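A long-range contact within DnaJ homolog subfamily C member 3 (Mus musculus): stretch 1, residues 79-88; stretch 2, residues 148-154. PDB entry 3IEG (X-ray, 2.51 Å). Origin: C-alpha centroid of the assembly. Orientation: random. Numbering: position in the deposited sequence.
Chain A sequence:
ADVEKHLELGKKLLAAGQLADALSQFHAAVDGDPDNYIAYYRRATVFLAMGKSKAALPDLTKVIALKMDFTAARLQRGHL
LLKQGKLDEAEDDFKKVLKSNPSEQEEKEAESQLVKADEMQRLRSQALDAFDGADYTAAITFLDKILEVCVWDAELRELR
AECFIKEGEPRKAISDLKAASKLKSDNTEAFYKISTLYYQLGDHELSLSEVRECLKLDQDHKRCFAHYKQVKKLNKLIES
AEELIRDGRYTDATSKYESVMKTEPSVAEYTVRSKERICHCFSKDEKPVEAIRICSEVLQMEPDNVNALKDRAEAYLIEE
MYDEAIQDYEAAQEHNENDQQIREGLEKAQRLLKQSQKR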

ATOM      1  N   HIS A  79      19.686  13.764 -14.668  1.00 27.55           N
ATOM      2  CA  HIS A  79      19.470  12.401 -14.187  1.00 27.58           C
ATOM      3  C   HIS A  79      18.332  12.318 -13.162  1.00 27.08           C
ATOM      4  O   HIS A  79      17.475  11.436 -13.259  1.00 27.23           O
ATOM      5  CB  HIS A  79      20.753  11.800 -13.594  1.00 27.71           C
ATOM      6  CG  HIS A  79      21.855  11.616 -14.587  1.00 29.07           C
ATOM      7  ND1 HIS A  79      21.641  11.114 -15.854  1.00 30.98           N
ATOM      8  CD2 HIS A  79      23.182  11.866 -14.501  1.00 30.15           C
ATOM      9  CE1 HIS A  79      22.787  11.074 -16.509  1.00 30.72           C
ATOM     10  NE2 HIS A  79      23.739  11.519 -15.709  1.00 30.76           N
ATOM     11  N   LEU A  80      18.329  13.232 -12.194  1.00 26.25           N
ATOM     12  CA  LEU A  80      17.355  13.178 -11.111  1.00 25.65           C
ATOM     13  C   LEU A  80      15.975  13.488 -11.644  1.00 25.44           C
ATOM     14  O   LEU A  80      15.027  12.808 -11.284  1.00 25.66           O
ATOM     15  CB  LEU A  80      17.723  14.112  -9.933  1.00 25.57           C
ATOM     16  CG  LEU A  80      19.079  13.911  -9.234  1.00 24.40           C
ATOM     17  CD1 LEU A  80      19.327  14.945  -8.129  1.00 23.26           C
ATOM     18  CD2 LEU A  80      19.190  12.510  -8.690  1.00 23.21           C
ATOM     19  N   LEU A  81      15.874  14.497 -12.510  1.00 25.16           N
ATOM     20  CA  LEU A  81      14.600  14.849 -13.163  1.00 25.24           C
ATOM     21  C   LEU A  81      14.004  13.689 -13.959  1.00 25.29           C
ATOM     22  O   LEU A  81      12.819  13.396 -13.835  1.00 25.58           O
ATOM     23  CB  LEU A  81      14.752  16.082 -14.070  1.00 25.01           C
ATOM     24  CG  LEU A  81      15.130  17.405 -13.392  1.00 24.92           C
ATOM     25  CD1 LEU A  81      15.690  18.432 -14.385  1.00 23.44           C
ATOM     26  CD2 LEU A  81      13.964  17.972 -12.600  1.00 24.12           C
ATOM     27  N   LEU A  82      14.817  13.024 -14.771  1.00 25.28           N
ATOM     28  CA  LEU A  82      14.336  11.852 -15.493  1.00 25.48           C
ATOM     29  C   LEU A  82      13.766  10.797 -14.540  1.00 25.85           C
ATOM     30  O   LEU A  82      12.720  10.222 -14.809  1.00 25.53           O
ATOM     31  CB  LEU A  82      15.448  11.258 -16.357  1.00 25.38           C
ATOM     32  CG  LEU A  82      15.175   9.982 -17.153  1.00 25.17           C
ATOM     33  CD1 LEU A  82      13.949  10.100 -18.049  1.00 25.01           C
ATOM     34  CD2 LEU A  82      16.393   9.659 -17.980  1.00 25.37           C
ATOM     35  N   LYS A  83      14.456  10.550 -13.426  1.00 26.46           N
ATOM     36  CA  LYS A  83      13.980   9.591 -12.428  1.00 27.01           C
ATOM     37  C   LYS A  83      12.665  10.048 -11.781  1.00 26.50           C
ATOM     38  O   LYS A  83      11.820   9.236 -11.421  1.00 26.31           O
ATOM     39  CB  LYS A  83      15.038   9.361 -11.353  1.00 27.55           C
ATOM     40  CG  LYS A  83      16.181   8.421 -11.748  1.00 29.73           C
ATOM     41  CD  LYS A  83      16.866   7.925 -10.488  1.00 32.51           C
ATOM     42  CE  LYS A  83      18.073   7.088 -10.787  1.00 35.74           C
ATOM     43  NZ  LYS A  83      18.669   6.636  -9.486  1.00 39.51           N
ATOM     44  N   GLN A  84      12.500  11.354 -11.647  1.00 26.31           N
ATOM     45  CA  GLN A  84      11.282  11.914 -11.090  1.00 26.49           C
ATOM     46  C   GLN A  84      10.135  11.931 -12.114  1.00 26.97           C
ATOM     47  O   GLN A  84       8.999  12.236 -11.773  1.00 27.54           O
ATOM     48  CB  GLN A  84      11.559  13.318 -10.550  1.00 26.11           C
ATOM     49  CG  GLN A  84      12.437  13.357  -9.305  1.00 25.82           C
ATOM     50  CD  GLN A  84      12.669  14.773  -8.793  1.00 26.29           C
ATOM     51  OE1 GLN A  84      12.297  15.745  -9.441  1.00 26.34           O
ATOM     52  NE2 GLN A  84      13.297  14.892  -7.625  1.00 26.36           N
ATOM     53  N   GLY A  85      10.432  11.595 -13.365  1.00 27.64           N
ATOM     54  CA  GLY A  85       9.446  11.625 -14.446  1.00 27.71           C
ATOM     55  C   GLY A  85       9.106  13.032 -14.921  1.00 28.24           C
ATOM     56  O   GLY A  85       8.090  13.239 -15.593  1.00 27.66           O
ATOM     57  N   LYS A  86       9.942  14.004 -14.554  1.00 28.61           N
ATOM     58  CA  LYS A  86       9.829  15.356 -15.092  1.00 29.31           C
ATOM     59  C   LYS A  86      10.503  15.375 -16.460  1.00 29.93           C
ATOM     60  O   LYS A  86      11.611  15.869 -16.608  1.00 29.98           O
ATOM     61  CB  LYS A  86      10.445  16.381 -14.132  1.00 29.06           C
ATOM     62  CG  LYS A  86       9.640  16.589 -12.835  1.00 28.43           C
ATOM     63  CD  LYS A  86      10.413  17.413 -11.817  1.00 29.50           C
ATOM     64  CE  LYS A  86       9.530  18.064 -10.760  1.00 28.43           C
ATOM     65  NZ  LYS A  86       8.872  17.019  -9.972  1.00 29.65           N
ATOM     66  N   LEU A  87       9.821  14.815 -17.453  1.00 30.86           N
ATOM     67  CA  LEU A  87      10.434  14.531 -18.746  1.00 32.29           C
ATOM     68  C   LEU A  87      10.807  15.768 -19.545  1.00 33.20           C
ATOM     69  O   LEU A  87      11.885  15.831 -20.122  1.00 33.62           O
ATOM     70  CB  LEU A  87       9.559  13.593 -19.580  1.00 32.06           C
ATOM     71  CG  LEU A  87       9.230  12.242 -18.933  1.00 31.96           C
ATOM     72  CD1 LEU A  87       8.364  11.448 -19.866  1.00 31.84           C
ATOM     73  CD2 LEU A  87      10.470  11.439 -18.539  1.00 30.06           C
ATOM     74  N   ASP A  88       9.932  16.759 -19.565  1.00 34.25           N
ATOM     75  CA  ASP A  88      10.226  17.999 -20.267  1.00 35.13           C
ATOM     76  C   ASP A  88      11.440  18.726 -19.703  1.00 35.03           C
ATOM     77  O   ASP A  88      12.291  19.200 -20.463  1.00 35.43           O
ATOM     78  CB  ASP A  88       8.995  18.906 -20.280  1.00 35.71           C
ATOM     79  CG  ASP A  88       7.872  18.338 -21.138  1.00 38.01           C
ATOM     80  OD1 ASP A  88       8.119  17.363 -21.881  1.00 39.40           O
ATOM     81  OD2 ASP A  88       6.741  18.861 -21.068  1.00 41.28           O
TER
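Stretch 2, residues 148-154: EVCVWDA

Stretch 2 lies against the C-terminal end of a helix in stretch 1 and the turn that follows it. A weakly bonded helix begun earlier in the chain extends to about residues 148-149; Cys150 to Asp153 then form a type I beta turn, whose Asp153 N to Cys150 O bond is weak at 3.4 Å. The register is set by two close CA pairs, Lys83 CA to Cys150 CA at 4.2 Å and Gln84 CA to Trp152 CA at 4.5 Å, so both chains advance in the same sense here. The contact buries 471 Å², both sides summed.

Along stretch 1, His79 has no contact with stretch 2. Leu80 points its CA-to-CB bond sideways, yet its end comes nearer: CD2 lies 4.1 Å from Trp152 CZ3, near the plane of the indole and at its edge. Leu81 points away. Leu82, with chi1 t and chi2 p, brings CG to 4.3 Å from Val149 CG1, and its backbone O lies 3.3 Å from Cys150 SG.

Lys83 accepts a direct backbone hydrogen bond across the stretches. Its O accepts from Trp152 N at 2.9 Å, with an angle of 155° at the hydrogen. Val151 N is also close, 3.2 Å from Lys83 O, but its angle is too poor for a hydrogen bond. The same oxygen receives a CA-H...O contact from Cys150 CA at 3.3 Å. The side chain, m at chi1 and t thereafter, runs extended over the indole: Lys83 CD is 3.9 Å from the centroid of the Trp152 six-membered ring and 18° off its normal, a CH-pi contact over one face.

Gln84 points its CA-to-CB bond away, although CG reaches 4.2 Å from Trp152 CE3 at the ring edge. Its O meets Asp153 CA at 3.4 Å in a second CA-H...O contact.

Gly85 leaves the helix with phi 75° in a Schellman motif, supported by the bonds Gly85 N to Leu82 O (3.0 Å) and Lys86 N to Leu81 O (3.0 Å). Positive phi favours glycine, and an ideal CB here would clash, lying 2.0 Å from Asp153 OD2. Without one, Gly85 CA sits 3.5 Å from Asp153 OD2, and a water donates to Gly85 O (2.9 Å) and Asp153 OD2 (2.7 Å), bridging the two residues.

Lys86, the N-cap of the next helix, points away. Leu87 returns to the contact, its CD2 4.0 Å from Cys150 SG, while Asp88 is out of reach.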

ATOM      1  N   GLU A 148       9.750   1.659 -14.460  1.00 34.29           N
ATOM      2  CA  GLU A 148      11.070   1.018 -14.361  1.00 34.92           C
ATOM      3  C   GLU A 148      12.165   2.071 -14.387  1.00 34.27           C
ATOM      4  O   GLU A 148      13.199   1.910 -13.753  1.00 35.08           O
ATOM      5  CB  GLU A 148      11.325   0.043 -15.521  1.00 35.66           C
ATOM      6  CG  GLU A 148      10.519  -1.243 -15.493  1.00 39.12           C
ATOM      7  CD  GLU A 148      10.774  -2.064 -14.243  1.00 44.58           C
ATOM      8  OE1 GLU A 148       9.788  -2.586 -13.659  1.00 47.28           O
ATOM      9  OE2 GLU A 148      11.955  -2.185 -13.835  1.00 47.16           O
ATOM     10  N   VAL A 149      11.933   3.146 -15.129  1.00 33.20           N
ATOM     11  CA  VAL A 149      12.920   4.190 -15.291  1.00 32.06           C
ATOM     12  C   VAL A 149      12.577   5.364 -14.393  1.00 31.77           C
ATOM     13  O   VAL A 149      13.422   5.832 -13.646  1.00 32.08           O
ATOM     14  CB  VAL A 149      13.023   4.642 -16.763  1.00 31.96           C
ATOM     15  CG1 VAL A 149      13.938   5.843 -16.898  1.00 31.79           C
ATOM     16  CG2 VAL A 149      13.491   3.490 -17.649  1.00 31.06           C
ATOM     17  N   CYS A 150      11.342   5.844 -14.471  1.00 31.38           N
ATOM     18  CA  CYS A 150      10.922   6.985 -13.680  1.00 30.93           C
ATOM     19  C   CYS A 150      10.379   6.465 -12.355  1.00 31.09           C
ATOM     20  O   CYS A 150       9.157   6.418 -12.129  1.00 31.50           O
ATOM     21  CB  CYS A 150       9.870   7.793 -14.428  1.00 30.72           C
ATOM     22  SG  CYS A 150      10.360   8.285 -16.085  1.00 31.02           S
ATOM     23  N   VAL A 151      11.302   6.064 -11.488  1.00 30.51           N
ATOM     24  CA  VAL A 151      10.971   5.349 -10.262  1.00 30.13           C
ATOM     25  C   VAL A 151      10.450   6.268  -9.159  1.00 30.08           C
ATOM     26  O   VAL A 151       9.807   5.801  -8.221  1.00 30.92           O
ATOM     27  CB  VAL A 151      12.176   4.498  -9.742  1.00 30.35           C
ATOM     28  CG1 VAL A 151      12.443   3.292 -10.663  1.00 30.14           C
ATOM     29  CG2 VAL A 151      13.444   5.351  -9.600  1.00 30.23           C
ATOM     30  N   TRP A 152      10.714   7.564  -9.266  1.00 29.42           N
ATOM     31  CA  TRP A 152      10.253   8.516  -8.261  1.00 29.11           C
ATOM     32  C   TRP A 152       9.098   9.384  -8.783  1.00 29.40           C
ATOM     33  O   TRP A 152       8.791  10.443  -8.224  1.00 29.21           O
ATOM     34  CB  TRP A 152      11.411   9.388  -7.752  1.00 28.59           C
ATOM     35  CG  TRP A 152      12.597   8.611  -7.224  1.00 27.87           C
ATOM     36  CD1 TRP A 152      12.581   7.378  -6.616  1.00 27.38           C
ATOM     37  CD2 TRP A 152      13.961   9.025  -7.246  1.00 26.78           C
ATOM     38  NE1 TRP A 152      13.857   6.999  -6.274  1.00 27.03           N
ATOM     39  CE2 TRP A 152      14.725   7.992  -6.647  1.00 27.01           C
ATOM     40  CE3 TRP A 152      14.621  10.167  -7.720  1.00 27.10           C
ATOM     41  CZ2 TRP A 152      16.113   8.068  -6.513  1.00 26.94           C
ATOM     42  CZ3 TRP A 152      16.010  10.244  -7.586  1.00 27.26           C
ATOM     43  CH2 TRP A 152      16.737   9.196  -6.989  1.00 27.67           C
ATOM     44  N   ASP A 153       8.469   8.922  -9.858  1.00 29.46           N
ATOM     45  CA  ASP A 153       7.302   9.576 -10.410  1.00 29.96           C
ATOM     46  C   ASP A 153       6.076   9.159  -9.597  1.00 30.25           C
ATOM     47  O   ASP A 153       5.507   8.082  -9.800  1.00 30.43           O
ATOM     48  CB  ASP A 153       7.147   9.192 -11.878  1.00 30.09           C
ATOM     49  CG  ASP A 153       6.091  10.016 -12.605  1.00 31.22           C
ATOM     50  OD1 ASP A 153       5.074  10.410 -11.992  1.00 33.25           O
ATOM     51  OD2 ASP A 153       6.274  10.258 -13.811  1.00 31.46           O
ATOM     52  N   ALA A 154       5.682  10.011  -8.660  1.00 30.44           N
ATOM     53  CA  ALA A 154       4.598   9.674  -7.750  1.00 30.34           C
ATOM     54  C   ALA A 154       3.254   9.604  -8.461  1.00 30.44           C
ATOM     55  O   ALA A 154       2.472   8.703  -8.200  1.00 30.41           O
ATOM     56  CB  ALA A 154       4.546  10.653  -6.578  1.00 30.00           C
TER
HETATM   57  O   HOH W   1       6.470  10.989 -16.383  1.00 30.75           O